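Local coordinates for protein DMATS type aromatic prenyltransferase (Micromonospora olivasterospora, PDB 6ZRY) that probably transfers a dimethylallyl group to the indole ring of tryptophan, as a bacterial 6-dimethylallyl tryptophan synthase with the ABBA-barrel fold, at residues V61-A66 / L345-Y350; L113-D118 / H168-G173; Y283-Q288 / P319-V324. One frame throughout, in Å; residues are numbered along the deposited sequence. Where two conformers were deposited one is given.

Contact 1 (V61-A66 / L345-Y350); sequences VEFSIA and LSAEAY. With TRP (tryptophan), chain C.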
# COMPACT_ATOMS: atom_id res chain seq x y z
N VAL A 61 -8.60 6.47 1.96
CA VAL A 61 -7.81 5.84 3.05
C VAL A 61 -8.04 4.32 3.01
O VAL A 61 -9.21 3.90 2.71
CB VAL A 61 -8.16 6.46 4.43
CG1 VAL A 61 -7.94 5.48 5.58
CG2 VAL A 61 -7.40 7.76 4.68
N GLU A 62 -6.99 3.54 3.26
CA GLU A 62 -7.06 2.06 3.44
C GLU A 62 -6.22 1.71 4.66
O GLU A 62 -5.12 2.26 4.80
CB GLU A 62 -6.54 1.34 2.21
CG GLU A 62 -6.59 -0.17 2.35
CD GLU A 62 -6.11 -0.92 1.12
OE1 GLU A 62 -6.95 -1.27 0.27
OE2 GLU A 62 -4.90 -1.11 1.03
N PHE A 63 -6.73 0.87 5.54
CA PHE A 63 -6.04 0.41 6.75
C PHE A 63 -5.29 -0.87 6.42
O PHE A 63 -5.66 -1.54 5.48
CB PHE A 63 -7.04 0.14 7.86
CG PHE A 63 -7.86 1.33 8.27
CD1 PHE A 63 -7.28 2.39 8.95
CD2 PHE A 63 -9.20 1.41 7.93
CE1 PHE A 63 -8.03 3.50 9.34
CE2 PHE A 63 -9.96 2.52 8.31
CZ PHE A 63 -9.37 3.56 9.01
N SER A 64 -4.26 -1.19 7.19
CA SER A 64 -3.65 -2.53 7.16
C SER A 64 -3.05 -2.85 8.51
O SER A 64 -2.71 -1.90 9.27
CB SER A 64 -2.61 -2.65 6.04
OG SER A 64 -1.56 -1.71 6.19
N ILE A 65 -2.95 -4.14 8.79
CA ILE A 65 -2.30 -4.66 10.00
C ILE A 65 -1.26 -5.70 9.56
O ILE A 65 -1.59 -6.58 8.79
CB ILE A 65 -3.34 -5.15 11.01
CG1 ILE A 65 -2.67 -5.70 12.26
CG2 ILE A 65 -4.35 -6.10 10.41
CD1 ILE A 65 -3.56 -5.64 13.49
N ALA A 66 -0.04 -5.47 9.97
CA ALA A 66 1.14 -6.30 9.66
C ALA A 66 1.48 -7.11 10.89
O ALA A 66 1.79 -6.52 11.92
CB ALA A 66 2.29 -5.43 9.21
N LEU A 345 -7.36 -3.79 5.08
CA LEU A 345 -8.78 -3.69 5.48
C LEU A 345 -9.40 -2.38 4.97
O LEU A 345 -8.86 -1.29 5.24
CB LEU A 345 -8.86 -3.81 7.00
CG LEU A 345 -8.36 -5.12 7.58
CD1 LEU A 345 -8.34 -5.06 9.11
CD2 LEU A 345 -9.23 -6.28 7.12
N SER A 346 -10.49 -2.51 4.22
CA SER A 346 -11.20 -1.38 3.59
C SER A 346 -12.08 -0.65 4.60
O SER A 346 -12.77 -1.28 5.38
CB SER A 346 -12.02 -1.86 2.42
OG SER A 346 -11.21 -2.55 1.48
N ALA A 347 -12.12 0.67 4.52
CA ALA A 347 -13.01 1.51 5.32
C ALA A 347 -14.48 1.25 4.96
O ALA A 347 -15.32 1.34 5.84
CB ALA A 347 -12.64 2.96 5.12
N GLU A 348 -14.78 0.98 3.70
CA GLU A 348 -16.16 0.81 3.19
C GLU A 348 -17.01 2.01 3.67
O GLU A 348 -18.19 1.80 4.10
CB GLU A 348 -16.76 -0.50 3.67
CG GLU A 348 -16.04 -1.74 3.18
CD GLU A 348 -16.69 -3.07 3.55
OE1 GLU A 348 -16.66 -3.96 2.73
OE2 GLU A 348 -17.17 -3.22 4.73
N ALA A 349 -16.49 3.21 3.55
CA ALA A 349 -17.22 4.44 3.93
C ALA A 349 -18.37 4.69 2.94
O ALA A 349 -19.36 5.31 3.35
CB ALA A 349 -16.28 5.61 4.03
N TYR A 350 -18.26 4.23 1.70
CA TYR A 350 -19.22 4.56 0.61
C TYR A 350 -19.99 3.35 0.13
O TYR A 350 -21.15 3.54 -0.24
CB TYR A 350 -18.50 5.21 -0.56
CG TYR A 350 -18.02 6.59 -0.24
CD1 TYR A 350 -18.92 7.59 0.05
CD2 TYR A 350 -16.67 6.89 -0.14
CE1 TYR A 350 -18.51 8.86 0.39
CE2 TYR A 350 -16.23 8.15 0.22
CZ TYR A 350 -17.16 9.15 0.48
OH TYR A 350 -16.73 10.40 0.80
N TRP C . -6.82 0.20 -4.38
CA TRP C . -5.64 0.19 -5.31
C TRP C . -5.46 -1.21 -5.90
O TRP C . -4.69 -1.38 -6.86
CB TRP C . -4.36 0.67 -4.59
CG TRP C . -3.92 -0.18 -3.45
CD1 TRP C . -4.37 -0.14 -2.16
CD2 TRP C . -2.91 -1.21 -3.48
NE1 TRP C . -3.72 -1.07 -1.39
CE2 TRP C . -2.81 -1.74 -2.17
CE3 TRP C . -2.08 -1.73 -4.48
CZ2 TRP C . -1.93 -2.77 -1.85
CZ3 TRP C . -1.20 -2.75 -4.16
CH2 TRP C . -1.13 -3.25 -2.86
OXT TRP C . -6.09 -2.18 -5.42
O HOH W 1 -10.51 1.59 2.16
O HOH W 2 -9.58 -0.59 0.51

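Contact 2 (L113-D118 / H168-G173); sequences LDSVRD and HRLGLG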
# COMPACT_ATOMS: atom_id res chain seq x y z
N LEU A 113 14.35 12.63 -0.42
CA LEU A 113 13.07 12.86 -1.14
C LEU A 113 13.17 14.15 -1.97
O LEU A 113 12.83 14.12 -3.18
CB LEU A 113 11.91 12.91 -0.12
CG LEU A 113 10.54 13.26 -0.69
CD1 LEU A 113 10.07 12.19 -1.68
CD2 LEU A 113 9.50 13.45 0.42
N ASP A 114 13.67 15.23 -1.38
CA ASP A 114 13.81 16.55 -2.08
C ASP A 114 14.70 16.40 -3.32
O ASP A 114 14.37 17.03 -4.36
CB ASP A 114 14.34 17.63 -1.13
CG ASP A 114 13.34 18.00 -0.04
OD1 ASP A 114 13.78 18.36 1.06
OD2 ASP A 114 12.14 17.89 -0.30
N SER A 115 15.74 15.56 -3.24
CA SER A 115 16.76 15.42 -4.30
C SER A 115 16.14 14.83 -5.58
O SER A 115 16.76 15.00 -6.65
CB SER A 115 17.95 14.63 -3.81
OG SER A 115 17.73 13.22 -3.92
N VAL A 116 14.95 14.20 -5.52
CA VAL A 116 14.33 13.55 -6.73
C VAL A 116 13.00 14.22 -7.13
O VAL A 116 12.42 13.77 -8.13
CB VAL A 116 14.11 12.04 -6.50
CG1 VAL A 116 15.44 11.30 -6.38
CG2 VAL A 116 13.22 11.77 -5.31
N ARG A 117 12.56 15.25 -6.38
CA ARG A 117 11.26 15.97 -6.57
C ARG A 117 11.08 16.41 -8.04
O ARG A 117 10.01 16.15 -8.61
CB ARG A 117 11.23 17.20 -5.66
CG ARG A 117 9.84 17.73 -5.35
CD ARG A 117 9.87 18.74 -4.21
NE ARG A 117 10.21 18.12 -2.93
CZ ARG A 117 9.41 17.35 -2.21
NH1 ARG A 117 9.84 16.85 -1.07
NH2 ARG A 117 8.17 17.07 -2.62
N ASP A 118 12.09 17.05 -8.62
CA ASP A 118 12.04 17.64 -9.98
C ASP A 118 11.82 16.56 -11.03
O ASP A 118 11.28 16.91 -12.10
CB ASP A 118 13.27 18.50 -10.31
CG ASP A 118 14.57 17.74 -10.50
OD1 ASP A 118 15.07 17.20 -9.51
OD2 ASP A 118 15.06 17.71 -11.64
N HIS A 168 19.35 6.46 -9.59
CA HIS A 168 20.75 6.92 -9.82
C HIS A 168 21.07 8.11 -8.90
O HIS A 168 22.11 8.09 -8.22
CB HIS A 168 20.98 7.28 -11.29
CG HIS A 168 22.34 7.82 -11.54
ND1 HIS A 168 23.47 7.16 -11.12
CD2 HIS A 168 22.75 8.96 -12.09
CE1 HIS A 168 24.52 7.89 -11.41
NE2 HIS A 168 24.11 8.99 -12.00
N ARG A 169 20.18 9.09 -8.83
CA ARG A 169 20.40 10.27 -7.97
C ARG A 169 20.57 9.83 -6.52
O ARG A 169 21.30 10.48 -5.81
CB ARG A 169 19.25 11.25 -8.03
CG ARG A 169 19.21 12.04 -9.32
CD ARG A 169 19.00 13.49 -9.04
NE ARG A 169 18.66 14.19 -10.26
CZ ARG A 169 17.61 14.98 -10.41
NH1 ARG A 169 16.80 15.23 -9.39
NH2 ARG A 169 17.41 15.54 -11.58
N LEU A 170 19.87 8.80 -6.09
CA LEU A 170 19.89 8.40 -4.67
C LEU A 170 21.10 7.54 -4.35
O LEU A 170 21.30 7.25 -3.18
CB LEU A 170 18.58 7.69 -4.36
CG LEU A 170 17.36 8.61 -4.34
CD1 LEU A 170 16.08 7.79 -4.20
CD2 LEU A 170 17.46 9.63 -3.21
N GLY A 171 21.89 7.13 -5.37
CA GLY A 171 23.05 6.25 -5.19
C GLY A 171 22.64 4.80 -5.20
O GLY A 171 23.41 3.96 -4.71
N LEU A 172 21.48 4.51 -5.78
CA LEU A 172 20.95 3.17 -6.03
C LEU A 172 21.04 2.95 -7.54
O LEU A 172 21.69 3.79 -8.24
CB LEU A 172 19.52 3.11 -5.48
CG LEU A 172 19.39 3.35 -3.97
CD1 LEU A 172 17.94 3.47 -3.52
CD2 LEU A 172 20.10 2.24 -3.19
N GLY A 173 20.45 1.90 -8.05
CA GLY A 173 20.37 1.70 -9.50
C GLY A 173 20.77 0.30 -9.91
O GLY A 173 20.17 -0.20 -10.86

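Contact 3 (Y283-Q288 / P319-V324); sequences YVTDDQ and PLRDGV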
# COMPACT_ATOMS: atom_id res chain seq x y z
N TYR A 283 -10.77 -12.92 -5.73
CA TYR A 283 -10.62 -14.39 -5.87
C TYR A 283 -11.43 -15.13 -4.81
O TYR A 283 -11.17 -16.31 -4.61
CB TYR A 283 -9.13 -14.72 -5.86
CG TYR A 283 -8.42 -14.06 -7.02
CD1 TYR A 283 -8.55 -14.57 -8.30
CD2 TYR A 283 -7.72 -12.87 -6.87
CE1 TYR A 283 -7.94 -13.97 -9.39
CE2 TYR A 283 -7.11 -12.25 -7.95
CZ TYR A 283 -7.22 -12.79 -9.22
OH TYR A 283 -6.63 -12.18 -10.29
N VAL A 284 -12.40 -14.47 -4.20
CA VAL A 284 -13.27 -15.07 -3.15
C VAL A 284 -14.74 -14.74 -3.46
O VAL A 284 -14.98 -13.82 -4.24
CB VAL A 284 -12.89 -14.57 -1.75
CG1 VAL A 284 -11.50 -15.01 -1.33
CG2 VAL A 284 -13.03 -13.04 -1.65
N THR A 285 -15.66 -15.45 -2.80
CA THR A 285 -17.11 -15.17 -2.86
C THR A 285 -17.44 -13.99 -1.96
O THR A 285 -18.36 -13.23 -2.30
CB THR A 285 -17.92 -16.42 -2.52
OG1 THR A 285 -17.48 -16.96 -1.27
CG2 THR A 285 -17.78 -17.46 -3.61
N ASP A 286 -16.71 -13.84 -0.86
CA ASP A 286 -17.06 -12.91 0.22
C ASP A 286 -15.92 -12.84 1.24
O ASP A 286 -15.01 -13.62 1.15
CB ASP A 286 -18.38 -13.36 0.88
CG ASP A 286 -18.31 -14.77 1.41
OD1 ASP A 286 -17.58 -14.99 2.38
OD2 ASP A 286 -18.97 -15.63 0.83
N ASP A 287 -16.06 -11.96 2.21
CA ASP A 287 -15.05 -11.69 3.24
C ASP A 287 -14.97 -12.82 4.26
O ASP A 287 -13.94 -12.89 4.92
CB ASP A 287 -15.33 -10.32 3.85
CG ASP A 287 -14.76 -9.26 2.93
OD1 ASP A 287 -13.50 -9.36 2.67
OD2 ASP A 287 -15.55 -8.37 2.48
N GLN A 288 -15.99 -13.66 4.41
CA GLN A 288 -15.86 -14.86 5.28
C GLN A 288 -14.84 -15.77 4.63
O GLN A 288 -13.88 -16.21 5.33
CB GLN A 288 -17.17 -15.60 5.48
CG GLN A 288 -17.04 -16.75 6.48
CD GLN A 288 -16.70 -16.29 7.87
OE1 GLN A 288 -17.48 -15.60 8.53
NE2 GLN A 288 -15.51 -16.63 8.32
N PRO A 319 -21.79 -8.79 8.94
CA PRO A 319 -21.50 -10.20 8.67
C PRO A 319 -20.50 -10.28 7.52
O PRO A 319 -20.67 -9.56 6.57
CB PRO A 319 -22.86 -10.78 8.25
CG PRO A 319 -23.86 -9.87 8.94
CD PRO A 319 -23.23 -8.48 8.82
N LEU A 320 -19.47 -11.09 7.64
CA LEU A 320 -18.42 -11.17 6.60
C LEU A 320 -19.01 -11.74 5.32
O LEU A 320 -18.61 -11.30 4.23
CB LEU A 320 -17.25 -11.99 7.11
CG LEU A 320 -16.52 -11.37 8.29
CD1 LEU A 320 -15.31 -12.18 8.63
CD2 LEU A 320 -16.13 -9.93 7.99
N ARG A 321 -19.98 -12.65 5.43
CA ARG A 321 -20.69 -13.25 4.27
C ARG A 321 -21.43 -12.20 3.44
O ARG A 321 -21.71 -12.49 2.30
CB ARG A 321 -21.70 -14.28 4.76
CG ARG A 321 -21.06 -15.60 5.11
CD ARG A 321 -20.46 -16.30 3.89
NE ARG A 321 -20.07 -17.68 4.18
CZ ARG A 321 -19.23 -18.40 3.44
NH1 ARG A 321 -18.69 -17.90 2.35
NH2 ARG A 321 -18.95 -19.64 3.80
N ASP A 322 -21.77 -11.04 4.01
CA ASP A 322 -22.70 -10.06 3.41
C ASP A 322 -21.98 -9.16 2.41
O ASP A 322 -22.64 -8.31 1.85
CB ASP A 322 -23.38 -9.20 4.48
CG ASP A 322 -24.49 -9.90 5.24
OD1 ASP A 322 -24.71 -11.09 5.01
OD2 ASP A 322 -25.14 -9.23 6.06
N GLY A 323 -20.69 -9.35 2.17
CA GLY A 323 -19.98 -8.57 1.13
C GLY A 323 -18.62 -9.14 0.84
O GLY A 323 -18.27 -10.16 1.39
N VAL A 324 -17.89 -8.45 0.00
CA VAL A 324 -16.54 -8.81 -0.42
C VAL A 324 -15.75 -7.50 -0.45
O VAL A 324 -16.41 -6.42 -0.50
CB VAL A 324 -16.58 -9.54 -1.78
CG1 VAL A 324 -16.83 -8.60 -2.95
CG2 VAL A 324 -15.33 -10.34 -2.01
O HOH W 3 -20.10 -14.03 8.03

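Contact 1 (V61-A66 / L345-Y350)
F63 lays its CB against CB of L345 at 4.4 Å, and the rim of its ring passes L345 O, which lies near the ring plane. Farther out, ring atom CE2 meets A347 CB at 4.2 Å, while CG2 of I65 touches CD1 of L345 at 4.3 Å. The backbones of F63 and L345 form an antiparallel hydrogen-bonded pair. F63 N gives to L345 O at 3.0 Å, and L345 N returns the bond to F63 O at 2.8 Å. E62 points to the other side of the sheet. Its CG stands anti to the backbone N (chi1 180°) and the chain runs on extended, so that OE2 accepts the indole N-H of the bound tryptophan, NE1, at 2.7 Å. One water donates to both E62 OE1 and S346 OG; a second joins V61 O, to which it donates, to A347 N, from which it accepts. The sheet thus separates a substrate side, with E62, from an apolar side facing helix 6-21, where F63 packs on Q13 and L17 and A347 on L10. Strand 61-68 runs between strands 71-79 and 341-346 in the barrel wall.

Contact 2 (L113-D118 / H168-G173)
NH1 of R169 is shared by two acceptors of the 113-118 segment: it gives one bond to D118 OD1 at 2.6 Å and another to the backbone carbonyl S115 O at 2.7 Å. Both oxygens lie close to the guanidinium plane, and the carbonyl is met in its own plane. The second terminal nitrogen completes an end-on, two-pronged salt bridge, NH2 reaching the syn lone pair of D118 OD2 at 3.2 Å with a nearly straight N-H...O angle of 168°. Carboxylate and guanidinium are almost coplanar, 6° apart, which suits the paired bonds and fixes the rotation of both groups. The CB of D118 does not point at helix 159-170; CG set between the backbone N and the carbonyl carbon (chi1 70°), together with the bend of R169 at chi2, brings the carboxylate to the arginine.

Below the charged pair lies a small apolar contact. CG1 of V116 rests on L170 CG at 3.9 Å, the two side chains crossing at about a right angle, and also approaches CB of R169 at 4.2 Å. CD2 of L170 lies 3.7 Å from OG of S115, a hydroxyl whose hydrogen bond runs to R112 O. V116 also touches A166, one turn before L170 in helix 159-170, and L170 continues inward to F198 and V210 of the barrel strands.

R169 stands in the last turn of helix 159-170, which ends in a Schellman motif at G171. It ties this end to the turn between the short helices 111-114 and 117-120. The carboxylate of D118, held by NH1 and NH2, is likely to offset the arginine charge at this exposed surface, while the S115 carbonyl fills a further N-H of NH1; ionic bonds thus join two helical elements beside a modest hydrophobic patch.

Contact 3 (Y283-Q288 / P319-V324)
The guanidinium of R321 has CB of Q288 over one face, 3.6 Å above the plane and displaced toward the rim, and D286 OD2 at its edge. NH1 donates to the syn lone pair of D286 OD2 at 2.7 Å, within 6° of the guanidinium plane. The carboxylate of D286 is turned steeply, 79° from the guanidinium, so the salt bridge is carried by one nitrogen and not by a matched pair. A bend at chi2 (-66°) brings the arginine, whose CB points away from the 283-288 segment, back over Q288.

D286 is also the N-cap of helix 287-300: its OD1 accepts from E289 N and, weakly, from Q288 N. Replacing it with an alanine would probably leave R321 without its carboxylate mate and the first turn of the helix without its side-chain cap. The backbone N-H of D287, at the first residue of the helix, gives to G323 O at 3.0 Å and, weakly, to L320 O in the 3-10 turn. D287 itself pairs with R318; its OD2 accepts from L326 N and its OD1 from I327 N, binding the helix start to the beginning of strand 327-333.

An apolar contact flanks this polar core, CG2 of V284 meeting CG2 of V324 at 3.6 Å. CB of L320 is packed against the backbone of Q288, 3.4 Å from Q288 N. One water bridges Q288 OE1 and R321 N, while Q288 NE2 reaches D292.

The 3-10 turn 320-322 and the loop after it, which follow helix 305-315 and precede strand 327-333 in the chain, thereby cover the N-terminus of helix 287-300, with S353 and R356 of the C-terminal tail against V324.

How the contacts relate
Contact 1 is buried, strand against strand in the barrel wall, and it alone of the three holds a residue of the tryptophan pocket. Contact 3 is partly buried and contact 2 lies at the surface; both are farther from the chain's centre, on opposite sides of it, and join helix ends to turns or loops. Their chemistry follows: backbone pairing, apolar packing and bridging waters in contact 1, an arginine-aspartate bridge in each of the others. That bridge is two-pronged and coplanar in contact 2 but single and steeply turned in contact 3. Contacts 1 and 3 are neighbours, E348 packing near V324, and R318 forms salt bridges with both E348 and D287.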